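Local coordinates for actibind (Aspergillus niger, PDB 3D3Z), which cleaves RNA as a secreted ribonuclease of the T2 family, probably without strict base specificity but with a preference for adenylic acid, at residues S45-L53 with Q142-Y153. Residues are numbered along the deposited sequence; the frame is centred on the assembly and turned at random.
Sequences SDSWTIHGL and QVVDLFKTLDSY. Unlike the reference sequence in segment 45-53: Asp46 (reference Gly). With D3Z (1-(5-deoxy-beta-L-xylofuranosyl)pyrimidine-2,4(1H,3H)-dione), chain E.
The Asp46 backbone O lies over the face of the Tyr153 ring, 3.1 Å from its CG, and no direct hydrogen bond links the two segments. In the antiparallel sheet of the RNase T2 fold, strand 49-53 is backed by helix 134-147, while the start of helix 152-158 meets the loop before it. Asp46 CB adds a CH-pi contact to the flat tyrosine ring. Water does the polar bridging: one molecule donates to Asp46 O and Asp151 OD1, while a second accepts from Trp48 N and Tyr153 N and donates to that same OD1. Ser152 is small enough for its CB to approach the face of the Trp48 five-membered ring (CH-pi), and its OG bonds to Tyr201 and Gln34. Beta-branched Ile50 and Val143 meet through methyls, CG2 of Ile50 on CG1 of Val143, and Leu53 CB presses on Val143 CG2 at a tight 3.5 Å. On this strand His51, a predicted catalytic residue in the nucleoside-analogue pocket, points its CB away from segment 142-153. Phe147, CG anti to its N (chi1 174°), offers its face to Ile50, whose CG1 sits 3.5 Å from the ring centroid, while Trp48 O meets the ring edge at CZ.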
loop_
_atom_site.group_PDB
_atom_site.type_symbol
_atom_site.label_atom_id
_atom_site.label_comp_id
_atom_site.label_asym_id
_atom_site.label_seq_id
_atom_site.Cartn_x
_atom_site.Cartn_y
_atom_site.Cartn_z
ATOM N N SER A 45 -2.063 12.797 -13.918
ATOM C CA SER A 45 -1.647 12.141 -15.172
ATOM C C SER A 45 -0.259 11.505 -14.999
ATOM O O SER A 45 0.083 10.551 -15.714
ATOM C CB SER A 45 -1.637 13.155 -16.318
ATOM O OG SER A 45 -0.536 14.035 -16.214
ATOM N N ASP A 46 0.524 12.019 -14.041
ATOM C CA ASP A 46 1.902 11.576 -13.819
ATOM C C ASP A 46 2.154 11.003 -12.418
ATOM O O ASP A 46 3.246 11.137 -11.842
ATOM C CB ASP A 46 2.871 12.733 -14.090
ATOM C CG ASP A 46 2.658 13.919 -13.189
ATOM O OD1 ASP A 46 1.611 14.050 -12.477
ATOM O OD2 ASP A 46 3.562 14.762 -13.207
ATOM N N SER A 47 1.156 10.315 -11.884
ATOM C CA SER A 47 1.338 9.594 -10.650
ATOM C C SER A 47 0.465 8.376 -10.642
ATOM O O SER A 47 -0.655 8.395 -11.108
ATOM C CB SER A 47 0.997 10.467 -9.412
ATOM O OG SER A 47 1.211 9.736 -8.198
ATOM N N TRP A 48 0.998 7.337 -10.051
ATOM C CA TRP A 48 0.221 6.190 -9.653
ATOM C C TRP A 48 -0.581 6.625 -8.426
ATOM O O TRP A 48 -0.342 7.712 -7.860
ATOM C CB TRP A 48 1.144 5.025 -9.330
ATOM C CG TRP A 48 1.816 4.399 -10.559
ATOM C CD1 TRP A 48 2.625 5.013 -11.472
ATOM C CD2 TRP A 48 1.713 3.030 -10.963
ATOM N NE1 TRP A 48 3.017 4.093 -12.450
ATOM C CE2 TRP A 48 2.476 2.870 -12.152
ATOM C CE3 TRP A 48 1.026 1.931 -10.456
ATOM C CZ2 TRP A 48 2.556 1.655 -12.828
ATOM C CZ3 TRP A 48 1.110 0.707 -11.139
ATOM C CH2 TRP A 48 1.865 0.585 -12.299
ATOM N N THR A 49 -1.531 5.774 -8.049
ATOM C CA THR A 49 -2.408 5.965 -6.880
ATOM C C THR A 49 -2.331 4.766 -5.922
ATOM O O THR A 49 -1.796 3.707 -6.248
ATOM C CB THR A 49 -3.834 6.183 -7.329
ATOM O OG1 THR A 49 -4.246 5.144 -8.211
ATOM C CG2 THR A 49 -3.940 7.513 -8.073
ATOM N N ILE A 50 -2.883 4.949 -4.721
ATOM C CA ILE A 50 -2.899 3.973 -3.665
ATOM C C ILE A 50 -4.008 2.962 -3.888
ATOM O O ILE A 50 -5.141 3.295 -4.219
ATOM C CB ILE A 50 -3.145 4.609 -2.209
ATOM C CG1 ILE A 50 -2.042 5.654 -1.872
ATOM C CG2 ILE A 50 -3.269 3.498 -1.144
ATOM C CD1 ILE A 50 -2.356 6.656 -0.702
ATOM N N HIS A 51 -3.653 1.714 -3.711
ATOM C CA HIS A 51 -4.606 0.637 -3.549
ATOM C C HIS A 51 -4.782 0.356 -2.038
ATOM O O HIS A 51 -5.875 0.374 -1.523
ATOM C CB HIS A 51 -4.131 -0.609 -4.316
ATOM C CG HIS A 51 -5.139 -1.730 -4.383
ATOM N ND1 HIS A 51 -4.929 -2.848 -5.167
ATOM C CD2 HIS A 51 -6.356 -1.900 -3.806
ATOM C CE1 HIS A 51 -5.970 -3.662 -5.052
ATOM N NE2 HIS A 51 -6.861 -3.096 -4.251
ATOM N N GLY A 52 -3.691 0.066 -1.364
ATOM C CA GLY A 52 -3.696 -0.219 0.083
ATOM C C GLY A 52 -2.375 -0.560 0.742
ATOM O O GLY A 52 -1.301 -0.271 0.223
ATOM N N LEU A 53 -2.505 -1.168 1.917
ATOM C CA LEU A 53 -1.433 -1.725 2.711
ATOM C C LEU A 53 -1.953 -3.036 3.292
ATOM O O LEU A 53 -2.945 -3.035 3.993
ATOM C CB LEU A 53 -1.018 -0.734 3.819
ATOM C CG LEU A 53 0.115 -1.224 4.757
ATOM C CD1 LEU A 53 1.490 -1.386 4.011
ATOM C CD2 LEU A 53 0.233 -0.229 5.960
ATOM N N GLN A 142 -0.620 6.131 7.859
ATOM C CA GLN A 142 0.574 5.277 7.654
ATOM C C GLN A 142 0.678 4.848 6.167
ATOM O O GLN A 142 1.719 4.923 5.569
ATOM C CB GLN A 142 0.458 4.049 8.553
ATOM C CG GLN A 142 1.658 3.110 8.536
ATOM C CD GLN A 142 2.957 3.753 8.916
ATOM O OE1 GLN A 142 3.026 4.488 9.894
ATOM N NE2 GLN A 142 3.994 3.473 8.160
ATOM N N VAL A 143 -0.441 4.392 5.591
ATOM C CA VAL A 143 -0.466 3.987 4.147
ATOM C C VAL A 143 0.041 5.138 3.286
ATOM O O VAL A 143 0.965 5.013 2.435
ATOM C CB VAL A 143 -1.881 3.530 3.695
ATOM C CG1 VAL A 143 -1.835 3.140 2.187
ATOM C CG2 VAL A 143 -2.352 2.401 4.567
ATOM N N VAL A 144 -0.506 6.307 3.554
ATOM C CA VAL A 144 -0.132 7.535 2.845
ATOM C C VAL A 144 1.343 7.852 3.032
ATOM O O VAL A 144 2.066 8.147 2.057
ATOM C CB VAL A 144 -1.026 8.759 3.255
ATOM C CG1 VAL A 144 -0.363 10.127 2.832
ATOM C CG2 VAL A 144 -2.448 8.649 2.607
ATOM N N ASP A 145 1.810 7.757 4.285
ATOM C CA ASP A 145 3.215 8.053 4.570
ATOM C C ASP A 145 4.164 7.139 3.760
ATOM O O ASP A 145 5.151 7.602 3.204
ATOM C CB ASP A 145 3.527 7.909 6.072
ATOM C CG ASP A 145 2.910 9.012 6.920
ATOM O OD1 ASP A 145 2.500 10.051 6.383
ATOM O OD2 ASP A 145 2.907 8.828 8.138
ATOM N N LEU A 146 3.845 5.860 3.716
ATOM C CA LEU A 146 4.674 4.874 2.982
ATOM C C LEU A 146 4.563 5.071 1.466
ATOM O O LEU A 146 5.572 5.117 0.750
ATOM C CB LEU A 146 4.242 3.489 3.377
ATOM C CG LEU A 146 5.185 2.368 2.991
ATOM C CD1 LEU A 146 6.574 2.525 3.642
ATOM C CD2 LEU A 146 4.510 1.071 3.421
ATOM N N PHE A 147 3.342 5.238 0.992
ATOM C CA PHE A 147 3.122 5.557 -0.437
ATOM C C PHE A 147 3.960 6.730 -0.908
ATOM O O PHE A 147 4.559 6.689 -2.008
ATOM C CB PHE A 147 1.654 5.850 -0.657
ATOM C CG PHE A 147 1.314 6.328 -2.040
ATOM C CD1 PHE A 147 1.267 5.461 -3.106
ATOM C CD2 PHE A 147 0.958 7.618 -2.247
ATOM C CE1 PHE A 147 0.909 5.889 -4.360
ATOM C CE2 PHE A 147 0.595 8.097 -3.506
ATOM C CZ PHE A 147 0.578 7.200 -4.603
ATOM N N LYS A 148 4.025 7.796 -0.096
ATOM C CA LYS A 148 4.834 8.968 -0.471
ATOM C C LYS A 148 6.294 8.613 -0.746
ATOM O O LYS A 148 6.977 9.315 -1.480
ATOM C CB LYS A 148 4.762 10.068 0.584
ATOM C CG LYS A 148 3.437 10.789 0.594
ATOM C CD LYS A 148 3.313 11.605 1.823
ATOM C CE LYS A 148 2.216 12.560 1.687
ATOM N NZ LYS A 148 2.241 13.553 2.790
ATOM N N THR A 149 6.776 7.536 -0.178
ATOM C CA THR A 149 8.177 7.205 -0.368
ATOM C C THR A 149 8.391 6.339 -1.629
ATOM O O THR A 149 9.522 5.944 -1.922
ATOM C CB THR A 149 8.761 6.454 0.857
ATOM O OG1 THR A 149 8.139 5.183 0.989
ATOM C CG2 THR A 149 8.607 7.261 2.189
ATOM N N LEU A 150 7.307 5.999 -2.328
ATOM C CA LEU A 150 7.329 4.981 -3.400
ATOM C C LEU A 150 6.733 5.560 -4.661
ATOM O O LEU A 150 5.683 5.102 -5.099
ATOM C CB LEU A 150 6.506 3.765 -2.940
ATOM C CG LEU A 150 7.106 2.974 -1.796
ATOM C CD1 LEU A 150 6.091 2.022 -1.202
ATOM C CD2 LEU A 150 8.344 2.222 -2.275
ATOM N N ASP A 151 7.374 6.606 -5.190
ATOM C CA ASP A 151 6.905 7.315 -6.370
ATOM C C ASP A 151 7.339 6.510 -7.631
ATOM O O ASP A 151 8.343 6.801 -8.276
ATOM C CB ASP A 151 7.428 8.743 -6.392
ATOM C CG ASP A 151 6.931 9.548 -7.578
ATOM O OD1 ASP A 151 6.192 9.049 -8.456
ATOM O OD2 ASP A 151 7.322 10.728 -7.662
ATOM N N SER A 152 6.531 5.506 -7.921
ATOM C CA SER A 152 6.613 4.630 -9.092
ATOM C C SER A 152 6.728 5.386 -10.410
ATOM O O SER A 152 7.591 5.068 -11.229
ATOM C CB SER A 152 5.353 3.737 -9.077
ATOM O OG SER A 152 5.343 2.947 -7.914
ATOM N N TYR A 153 5.871 6.376 -10.645
ATOM C CA TYR A 153 5.930 7.134 -11.895
ATOM C C TYR A 153 7.308 7.740 -12.151
ATOM O O TYR A 153 7.834 7.623 -13.269
ATOM C CB TYR A 153 4.901 8.239 -11.962
ATOM C CG TYR A 153 4.862 8.896 -13.318
ATOM C CD1 TYR A 153 3.926 8.490 -14.256
ATOM C CD2 TYR A 153 5.797 9.888 -13.698
ATOM C CE1 TYR A 153 3.864 9.053 -15.493
ATOM C CE2 TYR A 153 5.752 10.455 -14.981
ATOM C CZ TYR A 153 4.778 10.017 -15.868
ATOM O OH TYR A 153 4.660 10.533 -17.141
HETATM N N1 D3Z E . -11.049 -0.965 -7.129
HETATM C C2 D3Z E . -11.714 0.152 -6.586
HETATM N N3 D3Z E . -11.204 1.367 -6.762
HETATM C C4 D3Z E . -10.067 1.565 -7.431
HETATM C C5 D3Z E . -9.415 0.483 -7.960
HETATM C C6 D3Z E . -9.922 -0.800 -7.803
HETATM O O2 D3Z E . -12.778 0.029 -5.945
HETATM O O4 D3Z E . -9.581 2.701 -7.612
HETATM C "C1'" D3Z E . -11.569 -2.296 -6.944
HETATM C "C2'" D3Z E . -12.407 -2.236 -5.684
HETATM O "O2'" D3Z E . -13.799 -2.397 -6.013
HETATM C "C3'" D3Z E . -11.836 -3.292 -4.754
HETATM C "C4'" D3Z E . -10.701 -3.970 -5.500
HETATM O "O3'" D3Z E . -11.324 -2.695 -3.574
HETATM O "O4'" D3Z E . -10.495 -3.226 -6.716
HETATM C "C5'" D3Z E . -9.459 -4.006 -4.616
HETATM O O HOH W 1 4.763 11.185 -9.386
HETATM O O HOH W 2 3.764 7.606 -8.968
#